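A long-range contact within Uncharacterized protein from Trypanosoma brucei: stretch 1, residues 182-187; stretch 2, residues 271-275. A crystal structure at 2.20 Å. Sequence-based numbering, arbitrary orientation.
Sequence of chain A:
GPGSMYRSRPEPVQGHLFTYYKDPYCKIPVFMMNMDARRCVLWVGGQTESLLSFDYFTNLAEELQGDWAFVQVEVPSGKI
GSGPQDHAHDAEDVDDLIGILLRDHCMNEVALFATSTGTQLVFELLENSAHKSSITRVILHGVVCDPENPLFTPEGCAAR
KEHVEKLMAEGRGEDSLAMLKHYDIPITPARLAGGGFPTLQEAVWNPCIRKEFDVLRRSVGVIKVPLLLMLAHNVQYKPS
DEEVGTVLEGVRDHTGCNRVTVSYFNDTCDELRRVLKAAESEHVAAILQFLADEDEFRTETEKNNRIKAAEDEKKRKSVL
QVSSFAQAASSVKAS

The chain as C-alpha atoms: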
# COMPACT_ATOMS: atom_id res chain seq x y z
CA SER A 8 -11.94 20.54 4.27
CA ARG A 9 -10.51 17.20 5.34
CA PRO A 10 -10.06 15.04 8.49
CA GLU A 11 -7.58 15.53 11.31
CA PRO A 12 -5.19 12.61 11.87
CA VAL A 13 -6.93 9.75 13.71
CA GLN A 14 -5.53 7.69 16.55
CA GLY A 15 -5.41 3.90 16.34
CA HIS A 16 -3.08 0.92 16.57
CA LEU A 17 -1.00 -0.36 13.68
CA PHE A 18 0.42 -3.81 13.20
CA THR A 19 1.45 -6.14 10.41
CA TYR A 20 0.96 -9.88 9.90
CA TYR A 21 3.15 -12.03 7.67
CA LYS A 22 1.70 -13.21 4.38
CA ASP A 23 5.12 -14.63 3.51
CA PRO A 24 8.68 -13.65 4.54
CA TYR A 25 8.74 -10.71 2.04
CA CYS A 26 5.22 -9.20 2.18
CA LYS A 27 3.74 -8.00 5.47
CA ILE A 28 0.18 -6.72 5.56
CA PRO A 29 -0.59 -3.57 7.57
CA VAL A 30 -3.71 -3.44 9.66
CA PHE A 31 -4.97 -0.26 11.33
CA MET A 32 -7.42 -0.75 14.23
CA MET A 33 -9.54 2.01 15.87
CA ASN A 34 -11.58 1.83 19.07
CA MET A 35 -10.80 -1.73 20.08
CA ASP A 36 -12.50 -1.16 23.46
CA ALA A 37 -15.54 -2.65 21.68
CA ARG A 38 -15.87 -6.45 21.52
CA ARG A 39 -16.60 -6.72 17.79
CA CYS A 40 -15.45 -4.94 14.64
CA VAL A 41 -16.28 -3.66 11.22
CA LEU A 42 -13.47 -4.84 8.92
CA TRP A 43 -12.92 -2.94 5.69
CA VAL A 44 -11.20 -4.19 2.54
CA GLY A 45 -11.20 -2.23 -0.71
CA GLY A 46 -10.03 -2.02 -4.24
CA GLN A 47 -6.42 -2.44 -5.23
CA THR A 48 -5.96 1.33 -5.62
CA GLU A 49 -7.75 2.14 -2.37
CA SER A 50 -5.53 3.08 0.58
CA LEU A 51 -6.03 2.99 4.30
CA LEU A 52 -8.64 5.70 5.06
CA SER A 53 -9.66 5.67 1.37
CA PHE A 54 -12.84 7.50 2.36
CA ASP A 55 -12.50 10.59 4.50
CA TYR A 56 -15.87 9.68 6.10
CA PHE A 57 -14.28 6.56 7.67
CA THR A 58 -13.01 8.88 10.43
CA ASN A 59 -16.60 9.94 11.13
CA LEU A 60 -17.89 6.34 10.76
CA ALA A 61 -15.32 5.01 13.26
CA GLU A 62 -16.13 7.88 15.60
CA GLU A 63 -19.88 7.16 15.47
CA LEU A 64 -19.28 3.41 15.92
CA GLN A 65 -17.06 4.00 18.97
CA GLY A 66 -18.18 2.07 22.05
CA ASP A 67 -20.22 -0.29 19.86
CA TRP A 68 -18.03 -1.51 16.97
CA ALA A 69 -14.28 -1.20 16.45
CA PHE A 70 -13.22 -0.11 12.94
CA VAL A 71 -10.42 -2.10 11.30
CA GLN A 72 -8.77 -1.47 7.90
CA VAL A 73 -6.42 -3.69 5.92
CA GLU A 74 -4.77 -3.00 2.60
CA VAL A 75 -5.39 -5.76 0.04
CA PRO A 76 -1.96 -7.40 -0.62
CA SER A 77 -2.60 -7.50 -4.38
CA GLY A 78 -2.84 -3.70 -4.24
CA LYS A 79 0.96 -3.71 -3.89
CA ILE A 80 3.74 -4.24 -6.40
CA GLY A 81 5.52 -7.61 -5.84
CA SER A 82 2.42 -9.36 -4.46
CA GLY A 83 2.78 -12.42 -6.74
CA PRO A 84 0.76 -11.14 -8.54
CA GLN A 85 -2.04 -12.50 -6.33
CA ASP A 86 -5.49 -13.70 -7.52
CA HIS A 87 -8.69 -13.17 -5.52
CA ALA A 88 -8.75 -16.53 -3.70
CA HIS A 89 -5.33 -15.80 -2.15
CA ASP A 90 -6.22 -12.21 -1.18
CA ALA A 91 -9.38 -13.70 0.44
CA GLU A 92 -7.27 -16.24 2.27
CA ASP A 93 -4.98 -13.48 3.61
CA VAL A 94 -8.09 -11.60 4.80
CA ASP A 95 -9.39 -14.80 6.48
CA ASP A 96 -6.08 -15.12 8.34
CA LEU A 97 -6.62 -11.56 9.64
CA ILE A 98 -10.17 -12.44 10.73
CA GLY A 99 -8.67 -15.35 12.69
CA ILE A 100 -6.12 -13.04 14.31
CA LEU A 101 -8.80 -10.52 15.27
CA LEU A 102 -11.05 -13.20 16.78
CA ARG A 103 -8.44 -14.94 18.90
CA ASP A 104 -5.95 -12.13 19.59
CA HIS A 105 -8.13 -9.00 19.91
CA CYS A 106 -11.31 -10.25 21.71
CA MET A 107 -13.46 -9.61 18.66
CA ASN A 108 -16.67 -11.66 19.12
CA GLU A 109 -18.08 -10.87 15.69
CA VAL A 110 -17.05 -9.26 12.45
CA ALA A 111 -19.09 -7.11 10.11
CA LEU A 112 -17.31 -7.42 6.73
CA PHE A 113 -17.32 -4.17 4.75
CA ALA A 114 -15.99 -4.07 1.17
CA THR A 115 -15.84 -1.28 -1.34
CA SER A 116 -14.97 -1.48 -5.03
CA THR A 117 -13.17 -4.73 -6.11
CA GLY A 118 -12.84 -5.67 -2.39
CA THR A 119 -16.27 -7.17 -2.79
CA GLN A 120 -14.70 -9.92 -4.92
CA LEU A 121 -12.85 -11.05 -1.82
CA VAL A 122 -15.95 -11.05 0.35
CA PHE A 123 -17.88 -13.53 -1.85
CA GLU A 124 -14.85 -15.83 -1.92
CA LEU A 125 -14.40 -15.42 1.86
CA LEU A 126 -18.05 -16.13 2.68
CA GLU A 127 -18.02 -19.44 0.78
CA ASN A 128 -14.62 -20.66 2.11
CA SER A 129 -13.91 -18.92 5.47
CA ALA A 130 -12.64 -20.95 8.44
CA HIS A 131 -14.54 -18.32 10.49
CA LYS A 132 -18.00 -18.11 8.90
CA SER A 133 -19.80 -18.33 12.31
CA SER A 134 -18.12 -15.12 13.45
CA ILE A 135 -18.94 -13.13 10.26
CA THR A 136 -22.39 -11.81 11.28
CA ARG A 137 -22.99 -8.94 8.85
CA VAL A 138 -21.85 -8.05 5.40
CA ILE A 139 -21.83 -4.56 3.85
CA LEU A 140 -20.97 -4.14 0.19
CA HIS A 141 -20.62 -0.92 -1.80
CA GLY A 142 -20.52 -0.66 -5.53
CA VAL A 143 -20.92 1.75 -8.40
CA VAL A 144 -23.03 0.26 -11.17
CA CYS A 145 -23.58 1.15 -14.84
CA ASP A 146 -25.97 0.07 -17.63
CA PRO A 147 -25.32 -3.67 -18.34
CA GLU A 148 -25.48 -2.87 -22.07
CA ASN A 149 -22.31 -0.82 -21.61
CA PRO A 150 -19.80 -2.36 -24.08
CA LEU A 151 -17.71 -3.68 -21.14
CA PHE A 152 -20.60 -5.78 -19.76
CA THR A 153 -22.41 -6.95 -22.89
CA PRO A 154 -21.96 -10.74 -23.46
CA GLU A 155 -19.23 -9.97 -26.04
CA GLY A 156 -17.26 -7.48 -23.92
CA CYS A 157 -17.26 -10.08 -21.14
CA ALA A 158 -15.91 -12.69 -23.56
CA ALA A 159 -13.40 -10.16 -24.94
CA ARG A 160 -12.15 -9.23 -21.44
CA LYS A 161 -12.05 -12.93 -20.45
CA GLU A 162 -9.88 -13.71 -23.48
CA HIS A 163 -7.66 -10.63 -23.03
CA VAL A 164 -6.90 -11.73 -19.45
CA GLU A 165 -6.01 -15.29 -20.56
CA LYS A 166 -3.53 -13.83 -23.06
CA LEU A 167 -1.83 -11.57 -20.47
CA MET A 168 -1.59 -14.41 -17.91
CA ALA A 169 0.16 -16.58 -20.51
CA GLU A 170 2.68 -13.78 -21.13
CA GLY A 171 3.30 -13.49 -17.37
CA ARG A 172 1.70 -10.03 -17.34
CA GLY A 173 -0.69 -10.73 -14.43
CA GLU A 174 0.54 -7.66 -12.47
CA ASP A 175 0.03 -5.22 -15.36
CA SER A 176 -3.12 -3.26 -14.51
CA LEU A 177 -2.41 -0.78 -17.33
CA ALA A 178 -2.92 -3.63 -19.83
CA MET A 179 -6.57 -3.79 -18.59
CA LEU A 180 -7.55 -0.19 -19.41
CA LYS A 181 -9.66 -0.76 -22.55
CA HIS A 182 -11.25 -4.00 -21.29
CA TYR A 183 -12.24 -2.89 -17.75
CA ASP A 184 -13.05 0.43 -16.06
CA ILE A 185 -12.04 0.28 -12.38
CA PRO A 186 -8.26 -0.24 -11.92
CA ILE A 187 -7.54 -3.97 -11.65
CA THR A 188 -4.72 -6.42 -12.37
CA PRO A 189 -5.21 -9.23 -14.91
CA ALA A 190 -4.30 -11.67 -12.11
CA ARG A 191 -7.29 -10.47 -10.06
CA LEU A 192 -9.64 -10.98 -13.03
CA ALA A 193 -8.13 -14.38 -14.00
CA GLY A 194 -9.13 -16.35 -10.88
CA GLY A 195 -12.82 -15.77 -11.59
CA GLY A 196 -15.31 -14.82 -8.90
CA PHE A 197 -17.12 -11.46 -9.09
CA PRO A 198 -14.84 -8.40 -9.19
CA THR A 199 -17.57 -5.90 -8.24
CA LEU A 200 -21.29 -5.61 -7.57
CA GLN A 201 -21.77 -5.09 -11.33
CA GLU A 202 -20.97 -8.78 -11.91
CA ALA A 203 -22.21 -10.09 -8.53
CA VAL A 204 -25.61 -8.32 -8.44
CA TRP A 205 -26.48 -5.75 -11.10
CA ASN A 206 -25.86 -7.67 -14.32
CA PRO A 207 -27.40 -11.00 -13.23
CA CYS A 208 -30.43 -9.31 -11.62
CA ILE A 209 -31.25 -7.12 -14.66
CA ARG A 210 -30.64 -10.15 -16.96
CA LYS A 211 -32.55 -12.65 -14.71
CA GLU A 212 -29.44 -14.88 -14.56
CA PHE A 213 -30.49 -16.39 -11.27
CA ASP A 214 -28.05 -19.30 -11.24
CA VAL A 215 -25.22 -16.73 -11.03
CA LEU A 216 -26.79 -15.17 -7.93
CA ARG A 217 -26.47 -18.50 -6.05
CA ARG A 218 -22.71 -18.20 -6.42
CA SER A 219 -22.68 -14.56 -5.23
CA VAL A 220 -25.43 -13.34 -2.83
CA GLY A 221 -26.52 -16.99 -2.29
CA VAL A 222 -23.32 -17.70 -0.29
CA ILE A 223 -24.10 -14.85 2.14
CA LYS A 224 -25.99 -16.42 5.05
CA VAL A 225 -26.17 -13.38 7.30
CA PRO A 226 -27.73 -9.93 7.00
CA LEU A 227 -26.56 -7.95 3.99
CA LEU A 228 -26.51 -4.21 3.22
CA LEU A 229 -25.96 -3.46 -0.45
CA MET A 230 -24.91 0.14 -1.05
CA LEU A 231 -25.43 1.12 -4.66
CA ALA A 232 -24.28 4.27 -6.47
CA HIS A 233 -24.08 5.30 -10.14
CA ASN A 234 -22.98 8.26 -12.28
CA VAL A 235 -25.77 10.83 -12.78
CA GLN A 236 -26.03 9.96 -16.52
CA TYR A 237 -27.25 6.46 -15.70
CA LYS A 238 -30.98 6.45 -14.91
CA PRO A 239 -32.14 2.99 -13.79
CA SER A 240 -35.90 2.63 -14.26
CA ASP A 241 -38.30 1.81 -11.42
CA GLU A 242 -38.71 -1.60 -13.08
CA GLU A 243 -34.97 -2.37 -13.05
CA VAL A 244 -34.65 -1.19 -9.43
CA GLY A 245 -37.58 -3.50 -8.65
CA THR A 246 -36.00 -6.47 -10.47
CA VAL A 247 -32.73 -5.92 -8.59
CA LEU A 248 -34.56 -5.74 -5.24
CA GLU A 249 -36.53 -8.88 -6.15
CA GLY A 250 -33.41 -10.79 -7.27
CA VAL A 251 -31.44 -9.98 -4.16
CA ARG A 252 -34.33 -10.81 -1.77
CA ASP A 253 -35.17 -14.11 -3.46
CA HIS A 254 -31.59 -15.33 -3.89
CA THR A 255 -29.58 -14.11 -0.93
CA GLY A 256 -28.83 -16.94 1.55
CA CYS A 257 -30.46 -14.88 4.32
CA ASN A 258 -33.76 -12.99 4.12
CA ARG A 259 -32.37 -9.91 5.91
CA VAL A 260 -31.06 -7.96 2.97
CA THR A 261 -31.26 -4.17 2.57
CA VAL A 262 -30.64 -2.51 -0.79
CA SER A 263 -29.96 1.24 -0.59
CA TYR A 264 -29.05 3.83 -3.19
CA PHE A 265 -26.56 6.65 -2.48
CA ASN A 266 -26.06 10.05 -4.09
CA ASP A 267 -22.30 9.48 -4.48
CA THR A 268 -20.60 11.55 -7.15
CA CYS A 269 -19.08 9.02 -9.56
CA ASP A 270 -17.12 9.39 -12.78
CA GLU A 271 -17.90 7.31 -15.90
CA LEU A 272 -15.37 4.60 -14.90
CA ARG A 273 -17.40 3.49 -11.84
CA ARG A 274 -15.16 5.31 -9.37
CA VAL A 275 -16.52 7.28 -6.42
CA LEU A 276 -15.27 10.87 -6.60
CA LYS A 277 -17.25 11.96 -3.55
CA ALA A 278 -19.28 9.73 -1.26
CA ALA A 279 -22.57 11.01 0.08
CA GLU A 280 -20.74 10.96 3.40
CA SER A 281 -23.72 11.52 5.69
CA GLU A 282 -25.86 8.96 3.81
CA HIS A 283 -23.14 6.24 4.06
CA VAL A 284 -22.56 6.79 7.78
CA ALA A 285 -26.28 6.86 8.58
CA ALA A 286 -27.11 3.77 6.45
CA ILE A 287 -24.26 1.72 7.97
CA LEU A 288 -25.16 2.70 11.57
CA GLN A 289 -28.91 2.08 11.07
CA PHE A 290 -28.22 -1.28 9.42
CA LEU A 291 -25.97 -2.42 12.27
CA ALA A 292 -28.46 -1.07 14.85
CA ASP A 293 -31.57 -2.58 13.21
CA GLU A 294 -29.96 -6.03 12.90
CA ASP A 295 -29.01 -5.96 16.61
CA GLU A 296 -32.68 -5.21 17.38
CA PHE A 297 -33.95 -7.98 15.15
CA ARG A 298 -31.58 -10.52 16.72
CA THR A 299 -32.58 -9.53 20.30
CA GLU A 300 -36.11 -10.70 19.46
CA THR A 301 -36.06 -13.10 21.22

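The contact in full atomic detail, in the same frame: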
# COMPACT_ATOMS: atom_id res chain seq x y z
N HIS A 182 -10.36 -2.87 -21.57
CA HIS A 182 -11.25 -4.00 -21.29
C HIS A 182 -11.95 -3.96 -19.93
O HIS A 182 -12.88 -4.72 -19.70
CB HIS A 182 -10.49 -5.31 -21.49
CG HIS A 182 -10.23 -5.63 -22.93
ND1 HIS A 182 -8.98 -5.59 -23.49
CD2 HIS A 182 -11.08 -5.97 -23.93
CE1 HIS A 182 -9.06 -5.91 -24.77
NE2 HIS A 182 -10.33 -6.14 -25.06
N TYR A 183 -11.52 -3.09 -19.02
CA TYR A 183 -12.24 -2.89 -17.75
C TYR A 183 -12.14 -1.44 -17.35
O TYR A 183 -11.27 -0.74 -17.85
CB TYR A 183 -11.68 -3.81 -16.64
CG TYR A 183 -12.70 -4.15 -15.56
CD1 TYR A 183 -13.84 -4.86 -15.87
CD2 TYR A 183 -12.53 -3.73 -14.25
CE1 TYR A 183 -14.78 -5.18 -14.91
CE2 TYR A 183 -13.45 -4.04 -13.28
CZ TYR A 183 -14.58 -4.76 -13.60
OH TYR A 183 -15.50 -5.07 -12.63
N ASP A 184 -13.02 -0.98 -16.46
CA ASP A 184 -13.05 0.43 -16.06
C ASP A 184 -12.30 0.74 -14.76
O ASP A 184 -11.38 1.54 -14.75
CB ASP A 184 -14.50 0.96 -15.97
CG ASP A 184 -15.45 0.01 -15.27
OD1 ASP A 184 -15.00 -1.01 -14.74
OD2 ASP A 184 -16.67 0.29 -15.27
N ILE A 185 -12.69 0.10 -13.66
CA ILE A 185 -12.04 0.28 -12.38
C ILE A 185 -10.63 -0.31 -12.49
O ILE A 185 -10.45 -1.33 -13.15
CB ILE A 185 -12.87 -0.41 -11.27
CG1 ILE A 185 -14.21 0.33 -11.08
CG2 ILE A 185 -12.08 -0.48 -9.95
CD1 ILE A 185 -15.21 -0.45 -10.26
N PRO A 186 -9.61 0.34 -11.88
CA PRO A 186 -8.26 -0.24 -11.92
C PRO A 186 -8.15 -1.63 -11.29
O PRO A 186 -8.59 -1.84 -10.15
CB PRO A 186 -7.40 0.78 -11.18
CG PRO A 186 -8.16 2.04 -11.23
CD PRO A 186 -9.61 1.65 -11.19
N ILE A 187 -7.57 -2.56 -12.03
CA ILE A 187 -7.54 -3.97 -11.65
C ILE A 187 -6.43 -4.70 -12.40
O ILE A 187 -6.16 -4.41 -13.58
CB ILE A 187 -8.92 -4.64 -11.92
CG1 ILE A 187 -8.97 -6.07 -11.36
CG2 ILE A 187 -9.25 -4.63 -13.43
CD1 ILE A 187 -10.39 -6.59 -11.14
N GLU A 271 -17.35 8.26 -14.95
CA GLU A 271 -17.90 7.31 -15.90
C GLU A 271 -17.06 6.03 -15.96
O GLU A 271 -17.23 5.23 -16.87
CB GLU A 271 -18.01 7.95 -17.29
N LEU A 272 -16.17 5.84 -14.99
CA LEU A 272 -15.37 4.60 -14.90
C LEU A 272 -15.67 3.87 -13.58
O LEU A 272 -14.86 3.07 -13.10
CB LEU A 272 -13.88 4.92 -15.05
CG LEU A 272 -13.50 5.47 -16.44
CD1 LEU A 272 -12.11 6.08 -16.39
CD2 LEU A 272 -13.57 4.40 -17.53
N ARG A 273 -16.85 4.15 -13.04
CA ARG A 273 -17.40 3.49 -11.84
C ARG A 273 -16.54 3.72 -10.59
O ARG A 273 -16.46 2.85 -9.72
CB ARG A 273 -17.63 1.99 -12.08
CG ARG A 273 -18.75 1.73 -13.06
CD ARG A 273 -19.25 0.32 -12.99
NE ARG A 273 -18.20 -0.66 -13.24
CZ ARG A 273 -17.91 -1.69 -12.46
NH1 ARG A 273 -18.61 -1.92 -11.36
NH2 ARG A 273 -16.92 -2.51 -12.77
N ARG A 274 -15.95 4.91 -10.51
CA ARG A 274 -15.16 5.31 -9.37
C ARG A 274 -15.91 6.39 -8.58
O ARG A 274 -16.49 7.29 -9.14
CB ARG A 274 -13.81 5.84 -9.85
CG ARG A 274 -13.06 4.81 -10.72
CD ARG A 274 -11.65 4.56 -10.21
NE ARG A 274 -10.65 5.24 -11.02
CZ ARG A 274 -9.38 5.43 -10.66
NH1 ARG A 274 -8.92 5.01 -9.48
NH2 ARG A 274 -8.56 6.05 -11.49
N VAL A 275 -15.90 6.27 -7.26
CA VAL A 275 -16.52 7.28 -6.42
C VAL A 275 -15.55 8.47 -6.30
O VAL A 275 -14.40 8.31 -5.88
CB VAL A 275 -16.92 6.70 -5.03
CG1 VAL A 275 -17.41 7.80 -4.10
CG2 VAL A 275 -17.99 5.65 -5.21
O HOH W 1 -17.62 2.32 -17.24

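The contact is centred on a salt bridge between Asp184 and Arg273, whose CA-to-CB bonds each point toward the opposing stretch. Arg273 NE donates to Asp184 OD2 at 2.7 Å, and Arg273 NH2 donates to Asp184 OD1 at 3.1 Å, so the carboxylate meets the NE and NH2 side of the guanidinium in a two-point, side-on arrangement. The p rotamer of Asp184 (chi1 45°) presents both oxygens to the arginine. It also allows OD1 to accept a hydrogen bond from the backbone, Ile185 N to Asp184 OD1 at 2.8 Å, which steadies the carboxylate within its own loop. Arg273 NH2 makes a further, weak hydrogen bond to Tyr183 OH (2.9 Å, with an N-H...O angle of 129°); this hydroxyl, like Asp184 OD2, lies near the guanidinium plane. A water extends the polar network, donating to Asp184 OD2 and to Glu271 O, each 3.0 Å from the water oxygen, and so links the carboxylate to the backbone of the second stretch.

Apolar groups pack around this charged centre. The buried Ile185 begins sideways to the other stretch, but its end comes nearer: CD1 lies over one face of the Arg273 guanidinium, 3.7 Å from NH2, leaving the edge free for the acceptors. Ile185 CG1 also lies 3.5 Å from Leu272 O, close to where the backbones approach, with the CA atoms of Asp184 and Leu272 4.9 Å apart. The exposed Leu272 adds a lighter contact, its CD2 lying 3.9 Å from Asp184 CB. Farther along, Pro186 CG sits over one face of the Arg274 guanidinium, 3.5 Å from NH1, where the compact proline ring suits the flat group. Together the two stretches, both irregular here apart from the strand residue Val275, bury 368 Å², with Arg273 and Asp184 contributing most.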